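Local coordinates for conserved domain protein (Porphyromonas gingivalis, PDB 3PNN) that probably acts as a cytoplasmic glycosyltransferase with a Rossmann-like alpha/beta/alpha fold, forming glycosidic linkages, although its substrates are not established, at residues Cys150-Arg155 against Glu265-Thr270; Leu8-Ala13 against Ala119-Asp124; Ser92-Arg97 against His239-Lys244. All coordinates share one frame; numbering follows the deposited sequence.

Contact 1 of 3, residues Cys150-Arg155 against Glu265-Thr270; sequences CMVGYR and EVLDTT
Strands 150-155 and 265-268 run parallel, their axes 4.5 Å apart at closest and splayed by 43°, joined by three backbone bonds: Met-151 N to Glu-265 O, Leu-267 N to Met-151 O (2.8 Å, nearly along the C=O axis) and Gly-153 N to Leu-267 O, where the donor sits above the carbonyl plane. On one face, chi1 of 65° sets Cys-150 SG between backbone N and carbonyl carbon, 4.0 Å from Leu-267 CD1. On the other, Met-151, present as selenomethionine, lies alongside Val-266, with its CG 4.1 Å from Val-266 CG2. This pairing puts strand 263-268 beside strand 148-155 in the Rossmann-like fold; helix 129-140 covers Cys-150 and Leu-267. Beyond the strand, Thr-269 CG2 presses on Val-152 CG1 at 3.4 Å, tighter than usual. The same methyl makes a CH-pi contact over one face of the Tyr-154 ring, whose OH is bonded to Tyr-127 O, while Thr-269 OG1 is held by Asn-130. Arg-155 grips Asp-268 in a side-on, two-nitrogen salt bridge, NE to OD1 at 3.1 Å and NH2 to OD2 at 2.8 Å. Both oxygens use syn lone pairs, and the guanidinium and carboxylate planes are only 25° apart.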
ATOM      1  N   CYS A 150      -3.508  -9.494  -8.101  1.00 25.95           N
ATOM      2  CA  CYS A 150      -3.579  -8.330  -8.979  1.00 24.96           C
ATOM      3  C   CYS A 150      -2.917  -7.105  -8.345  1.00 26.82           C
ATOM      4  O   CYS A 150      -2.566  -7.092  -7.157  1.00 25.63           O
ATOM      5  CB  CYS A 150      -5.033  -8.019  -9.352  1.00 26.12           C
ATOM      6  SG  CYS A 150      -6.072  -7.506  -7.927  1.00 28.64           S
HETATM    7  N   MSE A 151      -2.709  -6.074  -9.152  1.00 26.17           N
HETATM    8  CA  MSE A 151      -2.280  -4.788  -8.615  1.00 26.16           C
HETATM    9  C   MSE A 151      -2.879  -3.711  -9.482  1.00 22.39           C
HETATM   10  O   MSE A 151      -3.166  -3.951 -10.651  1.00 23.72           O
HETATM   11  CB  MSE A 151      -0.748  -4.629  -8.564  1.00 32.20           C
HETATM   12  CG  MSE A 151      -0.001  -4.722  -9.878  1.00 30.59           C
HETATM   13 SE   MSE A 151       1.777  -3.804  -9.804  0.70 36.46          SE
HETATM   14  CE  MSE A 151       1.248  -2.140 -10.693  1.00 39.01           C
ATOM     15  N   VAL A 152      -3.078  -2.535  -8.900  1.00 23.38           N
ATOM     16  CA  VAL A 152      -3.651  -1.431  -9.657  1.00 22.56           C
ATOM     17  C   VAL A 152      -2.474  -0.605 -10.140  1.00 26.97           C
ATOM     18  O   VAL A 152      -1.696  -0.073  -9.345  1.00 29.45           O
ATOM     19  CB  VAL A 152      -4.624  -0.601  -8.814  1.00 26.16           C
ATOM     20  CG1 VAL A 152      -5.110   0.637  -9.616  1.00 26.38           C
ATOM     21  CG2 VAL A 152      -5.830  -1.462  -8.405  1.00 25.41           C
ATOM     22  N   GLY A 153      -2.304  -0.559 -11.455  1.00 25.25           N
ATOM     23  CA  GLY A 153      -1.187   0.161 -12.033  1.00 27.65           C
ATOM     24  C   GLY A 153      -1.489   1.639 -12.205  1.00 27.90           C
ATOM     25  O   GLY A 153      -2.627   2.018 -12.504  1.00 27.72           O
ATOM     26  N   TYR A 154      -0.468   2.463 -11.997  1.00 24.35           N
ATOM     27  CA  TYR A 154      -0.504   3.886 -12.322  1.00 24.72           C
ATOM     28  C   TYR A 154       0.599   4.187 -13.345  1.00 29.28           C
ATOM     29  O   TYR A 154       1.463   3.347 -13.581  1.00 32.94           O
ATOM     30  CB  TYR A 154      -0.334   4.711 -11.050  1.00 25.58           C
ATOM     31  CG  TYR A 154      -1.542   4.567 -10.146  1.00 25.38           C
ATOM     32  CD1 TYR A 154      -2.610   5.459 -10.243  1.00 27.03           C
ATOM     33  CD2 TYR A 154      -1.642   3.501  -9.251  1.00 25.49           C
ATOM     34  CE1 TYR A 154      -3.735   5.324  -9.445  1.00 24.84           C
ATOM     35  CE2 TYR A 154      -2.773   3.350  -8.450  1.00 28.89           C
ATOM     36  CZ  TYR A 154      -3.810   4.267  -8.548  1.00 29.16           C
ATOM     37  OH  TYR A 154      -4.938   4.116  -7.762  1.00 26.23           O
ATOM     38  N   ARG A 155       0.562   5.367 -13.965  1.00 26.66           N
ATOM     39  CA  ARG A 155       1.596   5.737 -14.936  1.00 30.25           C
ATOM     40  C   ARG A 155       2.632   6.637 -14.258  1.00 25.93           C
ATOM     41  O   ARG A 155       2.277   7.610 -13.609  1.00 29.68           O
ATOM     42  CB  ARG A 155       0.982   6.436 -16.161  1.00 29.74           C
ATOM     43  CG  ARG A 155       0.154   5.502 -17.072  1.00 32.92           C
ATOM     44  CD  ARG A 155      -1.347   5.500 -16.749  1.00 35.03           C
ATOM     45  NE  ARG A 155      -2.085   4.576 -17.625  1.00 35.81           N
ATOM     46  CZ  ARG A 155      -2.417   4.848 -18.888  1.00 37.87           C
ATOM     47  NH1 ARG A 155      -2.088   6.022 -19.418  1.00 35.56           N
ATOM     48  NH2 ARG A 155      -3.082   3.956 -19.621  1.00 32.37           N
ATOM     49  N   GLU A 265      -2.300  -9.864 -12.279  1.00 26.22           N
ATOM     50  CA  GLU A 265      -2.853  -9.050 -13.361  1.00 23.76           C
ATOM     51  C   GLU A 265      -2.729  -7.578 -12.996  1.00 23.78           C
ATOM     52  O   GLU A 265      -3.079  -7.171 -11.882  1.00 25.09           O
ATOM     53  CB  GLU A 265      -4.325  -9.390 -13.651  1.00 27.39           C
ATOM     54  CG  GLU A 265      -4.930  -8.428 -14.704  1.00 30.19           C
ATOM     55  CD  GLU A 265      -6.404  -8.693 -15.035  1.00 36.48           C
ATOM     56  OE1 GLU A 265      -7.032  -9.568 -14.406  1.00 37.33           O
ATOM     57  OE2 GLU A 265      -6.935  -8.017 -15.942  1.00 34.04           O
ATOM     58  N   VAL A 266      -2.238  -6.774 -13.933  1.00 25.09           N
ATOM     59  CA  VAL A 266      -2.105  -5.339 -13.705  1.00 25.86           C
ATOM     60  C   VAL A 266      -3.360  -4.625 -14.223  1.00 27.40           C
ATOM     61  O   VAL A 266      -3.672  -4.693 -15.416  1.00 26.29           O
ATOM     62  CB  VAL A 266      -0.853  -4.754 -14.398  1.00 27.82           C
ATOM     63  CG1 VAL A 266      -0.765  -3.231 -14.157  1.00 29.13           C
ATOM     64  CG2 VAL A 266       0.407  -5.446 -13.893  1.00 30.03           C
ATOM     65  N   LEU A 267      -4.080  -3.961 -13.325  1.00 23.54           N
ATOM     66  CA  LEU A 267      -5.346  -3.320 -13.677  1.00 28.64           C
ATOM     67  C   LEU A 267      -5.070  -1.859 -13.995  1.00 25.36           C
ATOM     68  O   LEU A 267      -4.617  -1.112 -13.139  1.00 27.09           O
ATOM     69  CB  LEU A 267      -6.337  -3.439 -12.515  1.00 25.64           C
ATOM     70  CG  LEU A 267      -6.516  -4.868 -11.973  1.00 27.76           C
ATOM     71  CD1 LEU A 267      -7.260  -4.849 -10.633  1.00 25.92           C
ATOM     72  CD2 LEU A 267      -7.266  -5.746 -12.980  1.00 28.64           C
ATOM     73  N   ASP A 268      -5.334  -1.452 -15.233  1.00 29.74           N
ATOM     74  CA  ASP A 268      -4.997  -0.092 -15.663  1.00 27.85           C
ATOM     75  C   ASP A 268      -6.116   0.902 -15.335  1.00 30.45           C
ATOM     76  O   ASP A 268      -6.916   1.247 -16.199  1.00 38.00           O
ATOM     77  CB  ASP A 268      -4.688  -0.077 -17.172  1.00 34.48           C
ATOM     78  CG  ASP A 268      -4.013   1.225 -17.631  1.00 40.40           C
ATOM     79  OD1 ASP A 268      -3.700   2.090 -16.779  1.00 38.01           O
ATOM     80  OD2 ASP A 268      -3.783   1.375 -18.855  1.00 38.19           O
ATOM     81  N   THR A 269      -6.158   1.380 -14.100  1.00 28.59           N
ATOM     82  CA  THR A 269      -7.241   2.276 -13.677  1.00 27.43           C
ATOM     83  C   THR A 269      -7.191   3.619 -14.392  1.00 27.40           C
ATOM     84  O   THR A 269      -6.129   4.054 -14.837  1.00 29.60           O
ATOM     85  CB  THR A 269      -7.202   2.514 -12.140  1.00 24.88           C
ATOM     86  OG1 THR A 269      -8.286   3.369 -11.757  1.00 28.76           O
ATOM     87  CG2 THR A 269      -5.883   3.171 -11.729  1.00 23.45           C
ATOM     88  N   THR A 270      -8.346   4.275 -14.508  1.00 26.74           N
ATOM     89  CA  THR A 270      -8.398   5.665 -14.974  1.00 26.04           C
ATOM     90  C   THR A 270      -8.186   6.646 -13.818  1.00 28.69           C
ATOM     91  O   THR A 270      -8.076   7.854 -14.031  1.00 27.66           O
ATOM     92  CB  THR A 270      -9.755   5.994 -15.639  1.00 28.64           C
ATOM     93  OG1 THR A 270     -10.827   5.586 -14.774  1.00 29.33           O
ATOM     94  CG2 THR A 270      -9.875   5.274 -16.993  1.00 26.53           C
TER
HETATM   95  O   HOH W   1      -3.249   3.708 -14.567  1.00 29.35           O

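Contact 2 of 3, residues Leu8-Ala13 against Ala119-Asp124; sequences LFVLAA and AVINAD
Two parallel strands of the Rossmann-like domain meet here, and strand 7-11 leads, after Ala-13, into a glycine-containing loop resembling the nucleotide-binding loop of sugar nucleotidyltransferases, which is consistent with binding a sugar nucleotide here. Ala-119 opens the pairing: its O accepts the N-H of Phe-9 at 2.8 Å, with the donor above the carbonyl plane. Its CB touches Leu-8 CD1 on the face covered by helices 35-46 and 129-140. Val-120 points to the other face, where CG1, anti to its backbone N, lies 3.7 Å from Leu-11 CD1 as the two side chains cross obliquely. Ile-121 is gripped at both ends of its backbone. Its N bonds to Phe-9 O, and its O receives Leu-11 N at 2.9 Å, almost straight (175° at the hydrogen). With chi1 of 66°, its CG1 takes the crowded position between N and the carbonyl carbon; there it meets Leu-8 CD1 at 3.9 Å, the leucine branch crossing at about a right angle, while Val-10 lies alongside. Asn-122 is tied down by its surroundings: OD1 accepts from Asn-216 ND2, and ND2 donates to Asp-125. Next along, Asp-124 OD2 is hydrogen-bonded to a glycerol, probably from the crystallisation liquor. Between these two, Ala-123 turns its CB toward strand 7-11, 3.4 Å from Leu-11 O and 3.9 Å from Val-10 CG1. A water accepts from Ala-123 N and donates to Leu-11 O, bridging the two segments near the C-terminal end of strand 7-11.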
ATOM      1  N   LEU A   8     -10.624  -4.675   2.949  1.00 23.79           N
ATOM      2  CA  LEU A   8      -9.587  -3.660   2.732  1.00 23.65           C
ATOM      3  C   LEU A   8      -8.585  -3.682   3.900  1.00 23.47           C
ATOM      4  O   LEU A   8      -8.949  -3.439   5.045  1.00 25.67           O
ATOM      5  CB  LEU A   8     -10.206  -2.257   2.591  1.00 21.55           C
ATOM      6  CG  LEU A   8      -9.174  -1.139   2.364  1.00 25.41           C
ATOM      7  CD1 LEU A   8      -8.507  -1.307   1.003  1.00 31.66           C
ATOM      8  CD2 LEU A   8      -9.851   0.214   2.433  1.00 24.10           C
ATOM      9  N   PHE A   9      -7.325  -3.965   3.596  1.00 20.88           N
ATOM     10  CA  PHE A   9      -6.286  -4.114   4.615  1.00 22.69           C
ATOM     11  C   PHE A   9      -5.423  -2.876   4.465  1.00 23.59           C
ATOM     12  O   PHE A   9      -4.777  -2.683   3.430  1.00 24.46           O
ATOM     13  CB  PHE A   9      -5.487  -5.397   4.334  1.00 21.07           C
ATOM     14  CG  PHE A   9      -4.507  -5.793   5.423  1.00 26.23           C
ATOM     15  CD1 PHE A   9      -4.413  -5.089   6.612  1.00 29.51           C
ATOM     16  CD2 PHE A   9      -3.687  -6.909   5.247  1.00 31.78           C
ATOM     17  CE1 PHE A   9      -3.514  -5.477   7.615  1.00 29.27           C
ATOM     18  CE2 PHE A   9      -2.794  -7.296   6.243  1.00 27.49           C
ATOM     19  CZ  PHE A   9      -2.710  -6.568   7.430  1.00 23.75           C
ATOM     20  N   VAL A  10      -5.446  -2.018   5.480  1.00 22.01           N
ATOM     21  CA  VAL A  10      -4.730  -0.752   5.420  1.00 25.93           C
ATOM     22  C   VAL A  10      -3.414  -0.804   6.201  1.00 22.31           C
ATOM     23  O   VAL A  10      -3.390  -1.115   7.408  1.00 25.99           O
ATOM     24  CB  VAL A  10      -5.605   0.417   5.952  1.00 26.55           C
ATOM     25  CG1 VAL A  10      -4.821   1.727   5.912  1.00 26.32           C
ATOM     26  CG2 VAL A  10      -6.915   0.533   5.146  1.00 24.16           C
ATOM     27  N   LEU A  11      -2.309  -0.506   5.515  1.00 21.76           N
ATOM     28  CA  LEU A  11      -0.993  -0.473   6.164  1.00 25.62           C
ATOM     29  C   LEU A  11      -0.813   0.811   6.978  1.00 29.86           C
ATOM     30  O   LEU A  11      -0.373   1.834   6.456  1.00 26.62           O
ATOM     31  CB  LEU A  11       0.123  -0.592   5.121  1.00 27.03           C
ATOM     32  CG  LEU A  11       0.075  -1.860   4.270  1.00 32.39           C
ATOM     33  CD1 LEU A  11       1.241  -1.857   3.288  1.00 36.94           C
ATOM     34  CD2 LEU A  11       0.124  -3.102   5.163  1.00 32.84           C
ATOM     35  N   ALA A  12      -1.140   0.742   8.263  1.00 24.93           N
ATOM     36  CA  ALA A  12      -1.160   1.929   9.113  1.00 27.73           C
ATOM     37  C   ALA A  12      -0.109   1.889  10.226  1.00 29.40           C
ATOM     38  O   ALA A  12      -0.148   2.677  11.174  1.00 29.34           O
ATOM     39  CB  ALA A  12      -2.561   2.126   9.695  1.00 25.45           C
ATOM     40  N   ALA A  13       0.852   0.985  10.103  1.00 29.17           N
ATOM     41  CA  ALA A  13       1.769   0.728  11.199  1.00 31.82           C
ATOM     42  C   ALA A  13       2.773   1.868  11.362  1.00 28.52           C
ATOM     43  O   ALA A  13       3.393   2.009  12.411  1.00 31.02           O
ATOM     44  CB  ALA A  13       2.475  -0.599  10.984  1.00 31.32           C
ATOM     45  N   ALA A 119      -7.628  -6.425  -0.435  1.00 25.60           N
ATOM     46  CA  ALA A 119      -6.743  -5.381  -0.949  1.00 23.87           C
ATOM     47  C   ALA A 119      -5.755  -4.958   0.118  1.00 26.88           C
ATOM     48  O   ALA A 119      -6.075  -4.983   1.298  1.00 26.81           O
ATOM     49  CB  ALA A 119      -7.558  -4.164  -1.387  1.00 21.48           C
ATOM     50  N   VAL A 120      -4.555  -4.573  -0.307  1.00 23.41           N
ATOM     51  CA  VAL A 120      -3.587  -3.931   0.569  1.00 22.25           C
ATOM     52  C   VAL A 120      -3.334  -2.544   0.007  1.00 23.64           C
ATOM     53  O   VAL A 120      -3.095  -2.395  -1.205  1.00 25.65           O
ATOM     54  CB  VAL A 120      -2.274  -4.711   0.608  1.00 27.03           C
ATOM     55  CG1 VAL A 120      -1.211  -3.926   1.421  1.00 25.37           C
ATOM     56  CG2 VAL A 120      -2.510  -6.119   1.192  1.00 25.05           C
ATOM     57  N   ILE A 121      -3.437  -1.528   0.858  1.00 24.53           N
ATOM     58  CA  ILE A 121      -3.139  -0.158   0.444  1.00 22.89           C
ATOM     59  C   ILE A 121      -2.383   0.598   1.524  1.00 28.86           C
ATOM     60  O   ILE A 121      -2.399   0.204   2.700  1.00 23.74           O
ATOM     61  CB  ILE A 121      -4.431   0.671   0.121  1.00 19.93           C
ATOM     62  CG1 ILE A 121      -5.284   0.893   1.379  1.00 24.06           C
ATOM     63  CG2 ILE A 121      -5.242   0.019  -0.998  1.00 23.86           C
ATOM     64  CD1 ILE A 121      -6.339   2.028   1.229  1.00 21.58           C
ATOM     65  N   ASN A 122      -1.724   1.686   1.125  1.00 23.51           N
ATOM     66  CA  ASN A 122      -1.065   2.565   2.086  1.00 26.48           C
ATOM     67  C   ASN A 122      -2.099   3.436   2.784  1.00 26.70           C
ATOM     68  O   ASN A 122      -3.211   3.641   2.266  1.00 26.12           O
ATOM     69  CB  ASN A 122      -0.041   3.473   1.399  1.00 27.42           C
ATOM     70  CG  ASN A 122       1.178   2.723   0.898  1.00 33.06           C
ATOM     71  OD1 ASN A 122       1.545   1.664   1.425  1.00 26.84           O
ATOM     72  ND2 ASN A 122       1.828   3.283  -0.121  1.00 28.36           N
ATOM     73  N   ALA A 123      -1.718   3.980   3.936  1.00 26.17           N
ATOM     74  CA  ALA A 123      -2.635   4.757   4.769  1.00 27.12           C
ATOM     75  C   ALA A 123      -2.698   6.244   4.411  1.00 29.29           C
ATOM     76  O   ALA A 123      -3.605   6.946   4.842  1.00 29.93           O
ATOM     77  CB  ALA A 123      -2.263   4.594   6.253  1.00 27.40           C
ATOM     78  N   ASP A 124      -1.742   6.728   3.628  1.00 24.91           N
ATOM     79  CA  ASP A 124      -1.644   8.169   3.408  1.00 25.45           C
ATOM     80  C   ASP A 124      -1.422   8.503   1.930  1.00 30.32           C
ATOM     81  O   ASP A 124      -0.847   9.539   1.600  1.00 32.18           O
ATOM     82  CB  ASP A 124      -0.514   8.743   4.275  1.00 30.35           C
ATOM     83  CG  ASP A 124      -0.709  10.216   4.610  1.00 44.20           C
ATOM     84  OD1 ASP A 124      -1.862  10.719   4.589  1.00 39.25           O
ATOM     85  OD2 ASP A 124       0.309  10.872   4.915  1.00 42.09           O
TER
HETATM   86  O   HOH W   2       1.212   3.864   4.770  1.00 38.49           O

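Contact 3 of 3, residues Ser92-Arg97 against His239-Lys244; sequences SCPEGR and HGQEPK
Loop meets loop in this contact: the type I beta turn from His-239 to Glu-242, at the C-terminal end of helix 223-239, and the residues that continue from it receive one arginine and one proline from the loop between strand 77-81 and helix 103-108. The arginine shows how a long side chain can bind several backbone carbonyls at once. From CB of Arg-97, CG runs anti to the backbone N (chi1 -177°), and a bend at chi2 of 86° brings the chain round to the opposing loop. CD is the first atom to arrive, 3.8 Å from Pro-243 O. NE lies 3.6 Å from the same oxygen but spends its hydrogen on Lys-99 O in its own loop. At CZ the guanidinium spreads out with Pro-243 O over one face, 3.4 Å above the plane and offset toward the rim. NH1 reaches Glu-242 O at 3.0 Å; this oxygen sits at the edge of the group, near its plane, but the bond is bent and weak. NH2 donates to Ser-245 O and, weakly, to Pro-100 O. Trp-101 adds a cation-pi contact, so the positive charge is probably stabilised in part by carbonyl dipoles and an aromatic ring. Pro-94 forms the second touching point. Its CG comes 3.2 Å from Gly-240 O, a carbonyl that this contact buries without a polar partner. Gln-241, bent at chi2, folds its amide back obliquely across the proline, with NE2 3.5 Å from Pro-94 CG. Within the turn, His-239 ND1 donates in its ring plane to Glu-242 OE2 at 3.1 Å, approaching from above the carboxylate plane.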
ATOM      1  N   SER A  92      14.051 -15.593  17.118  1.00 60.81           N
ATOM      2  CA  SER A  92      13.976 -14.547  18.126  1.00 63.27           C
ATOM      3  C   SER A  92      14.434 -13.228  17.527  1.00 60.91           C
ATOM      4  O   SER A  92      15.225 -13.206  16.584  1.00 68.59           O
ATOM      5  CB  SER A  92      14.838 -14.902  19.340  1.00 68.67           C
ATOM      6  OG  SER A  92      14.289 -16.003  20.040  1.00 74.83           O
ATOM      7  N   CYS A  93      13.927 -12.128  18.072  1.00 61.64           N
ATOM      8  CA  CYS A  93      14.337 -10.803  17.633  1.00 58.47           C
ATOM      9  C   CYS A  93      15.697 -10.436  18.227  1.00 67.94           C
ATOM     10  O   CYS A  93      15.868 -10.464  19.447  1.00 65.49           O
ATOM     11  CB  CYS A  93      13.288  -9.769  18.044  1.00 53.84           C
ATOM     12  SG  CYS A  93      13.621  -8.125  17.424  1.00 66.11           S
ATOM     13  N   PRO A  94      16.667 -10.086  17.364  1.00 70.70           N
ATOM     14  CA  PRO A  94      18.023  -9.722  17.802  1.00 74.98           C
ATOM     15  C   PRO A  94      18.015  -8.638  18.881  1.00 79.56           C
ATOM     16  O   PRO A  94      17.092  -7.823  18.942  1.00 74.32           O
ATOM     17  CB  PRO A  94      18.672  -9.190  16.523  1.00 72.78           C
ATOM     18  CG  PRO A  94      17.931  -9.868  15.419  1.00 71.82           C
ATOM     19  CD  PRO A  94      16.519 -10.025  15.900  1.00 63.00           C
ATOM     20  N   GLU A  95      19.046  -8.636  19.719  1.00 79.73           N
ATOM     21  CA  GLU A  95      19.127  -7.717  20.850  1.00 86.04           C
ATOM     22  C   GLU A  95      19.040  -6.251  20.430  1.00 76.31           C
ATOM     23  O   GLU A  95      18.304  -5.463  21.033  1.00 75.75           O
ATOM     24  CB  GLU A  95      20.421  -7.956  21.637  1.00 99.78           C
ATOM     25  CG  GLU A  95      20.509  -7.172  22.935  1.00111.53           C
ATOM     26  CD  GLU A  95      19.444  -7.584  23.934  1.00122.07           C
ATOM     27  OE1 GLU A  95      19.289  -8.801  24.172  1.00124.60           O
ATOM     28  OE2 GLU A  95      18.762  -6.690  24.484  1.00125.45           O
ATOM     29  N   GLY A  96      19.794  -5.887  19.396  1.00 68.94           N
ATOM     30  CA  GLY A  96      19.903  -4.494  18.996  1.00 72.95           C
ATOM     31  C   GLY A  96      18.840  -3.994  18.033  1.00 74.80           C
ATOM     32  O   GLY A  96      18.770  -2.796  17.751  1.00 74.68           O
ATOM     33  N   ARG A  97      18.007  -4.902  17.533  1.00 71.05           N
ATOM     34  CA  ARG A  97      17.005  -4.548  16.529  1.00 64.40           C
ATOM     35  C   ARG A  97      15.928  -3.590  17.051  1.00 57.66           C
ATOM     36  O   ARG A  97      15.304  -3.835  18.086  1.00 56.56           O
ATOM     37  CB  ARG A  97      16.354  -5.809  15.955  1.00 59.20           C
ATOM     38  CG  ARG A  97      15.351  -5.527  14.845  1.00 56.61           C
ATOM     39  CD  ARG A  97      16.018  -5.420  13.481  1.00 53.27           C
ATOM     40  NE  ARG A  97      15.108  -4.847  12.493  1.00 45.73           N
ATOM     41  CZ  ARG A  97      15.231  -4.993  11.174  1.00 43.73           C
ATOM     42  NH1 ARG A  97      16.229  -5.708  10.664  1.00 44.98           N
ATOM     43  NH2 ARG A  97      14.349  -4.423  10.366  1.00 46.12           N
ATOM     44  N   HIS A 239      19.181 -12.314   6.515  1.00 53.16           N
ATOM     45  CA  HIS A 239      19.355 -10.911   6.878  1.00 52.61           C
ATOM     46  C   HIS A 239      18.793 -10.586   8.258  1.00 50.93           C
ATOM     47  O   HIS A 239      18.700  -9.418   8.640  1.00 52.44           O
ATOM     48  CB  HIS A 239      18.677 -10.007   5.836  1.00 50.93           C
ATOM     49  CG  HIS A 239      18.975 -10.391   4.420  1.00 54.75           C
ATOM     50  ND1 HIS A 239      20.215 -10.211   3.844  1.00 61.79           N
ATOM     51  CD2 HIS A 239      18.196 -10.951   3.464  1.00 53.42           C
ATOM     52  CE1 HIS A 239      20.187 -10.644   2.597  1.00 59.92           C
ATOM     53  NE2 HIS A 239      18.973 -11.100   2.341  1.00 56.92           N
ATOM     54  N   GLY A 240      18.419 -11.617   9.007  1.00 49.31           N
ATOM     55  CA  GLY A 240      17.776 -11.421  10.295  1.00 50.74           C
ATOM     56  C   GLY A 240      18.637 -10.728  11.339  1.00 58.59           C
ATOM     57  O   GLY A 240      18.119 -10.085  12.253  1.00 57.43           O
ATOM     58  N   GLN A 241      19.953 -10.860  11.217  1.00 56.53           N
ATOM     59  CA  GLN A 241      20.856 -10.247  12.189  1.00 61.89           C
ATOM     60  C   GLN A 241      21.268  -8.832  11.786  1.00 64.89           C
ATOM     61  O   GLN A 241      21.916  -8.125  12.555  1.00 73.17           O
ATOM     62  CB  GLN A 241      22.092 -11.123  12.414  1.00 63.28           C
ATOM     63  CG  GLN A 241      21.782 -12.442  13.100  1.00 69.12           C
ATOM     64  CD  GLN A 241      21.109 -12.257  14.449  1.00 75.68           C
ATOM     65  OE1 GLN A 241      21.703 -11.725  15.391  1.00 76.75           O
ATOM     66  NE2 GLN A 241      19.861 -12.702  14.551  1.00 78.15           N
ATOM     67  N   GLU A 242      20.888  -8.421  10.581  1.00 63.19           N
ATOM     68  CA  GLU A 242      21.189  -7.073  10.114  1.00 60.67           C
ATOM     69  C   GLU A 242      20.277  -6.035  10.778  1.00 64.47           C
ATOM     70  O   GLU A 242      19.107  -6.309  11.061  1.00 62.70           O
ATOM     71  CB  GLU A 242      21.108  -7.004   8.588  1.00 56.69           C
ATOM     72  CG  GLU A 242      22.105  -7.921   7.892  1.00 66.03           C
ATOM     73  CD  GLU A 242      21.836  -8.060   6.406  1.00 72.00           C
ATOM     74  OE1 GLU A 242      21.096  -7.219   5.851  1.00 69.01           O
ATOM     75  OE2 GLU A 242      22.364  -9.013   5.793  1.00 74.75           O
ATOM     76  N   PRO A 243      20.822  -4.839  11.042  1.00 66.09           N
ATOM     77  CA  PRO A 243      20.119  -3.805  11.806  1.00 63.98           C
ATOM     78  C   PRO A 243      18.988  -3.143  11.026  1.00 59.18           C
ATOM     79  O   PRO A 243      17.980  -2.767  11.631  1.00 60.84           O
ATOM     80  CB  PRO A 243      21.217  -2.768  12.091  1.00 61.65           C
ATOM     81  CG  PRO A 243      22.506  -3.446  11.760  1.00 68.53           C
ATOM     82  CD  PRO A 243      22.186  -4.421  10.688  1.00 70.21           C
ATOM     83  N   LYS A 244      19.153  -2.993   9.714  1.00 56.91           N
ATOM     84  CA  LYS A 244      18.202  -2.210   8.922  1.00 56.95           C
ATOM     85  C   LYS A 244      17.567  -2.963   7.743  1.00 54.55           C
ATOM     86  O   LYS A 244      16.921  -2.355   6.881  1.00 49.20           O
ATOM     87  CB  LYS A 244      18.869  -0.919   8.436  1.00 65.13           C
ATOM     88  CG  LYS A 244      19.629  -0.191   9.538  1.00 75.30           C
ATOM     89  CD  LYS A 244      20.297   1.082   9.044  1.00 83.61           C
ATOM     90  CE  LYS A 244      19.346   2.267   9.083  1.00 86.97           C
ATOM     91  NZ  LYS A 244      20.079   3.562   8.959  1.00 88.14           N
TER

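How the contacts relate
Contacts 1 and 2 both belong to the central strand system, their centres about 17 Å apart and their nearest atoms about 7 Å. Strand 217-220 connects them, pairing antiparallel with 118-122 on one side and 148-155 on the other, and helix 129-140 packs on both. Along the chain contact 2 closes before contact 1 opens. Contact 3 lies at the periphery, its centre about 25 Å from that of contact 2 and about 35 Å from that of contact 1. Its segments alternate with theirs along the chain; it joins a loop of the first third to one of the last third, away from the central strands.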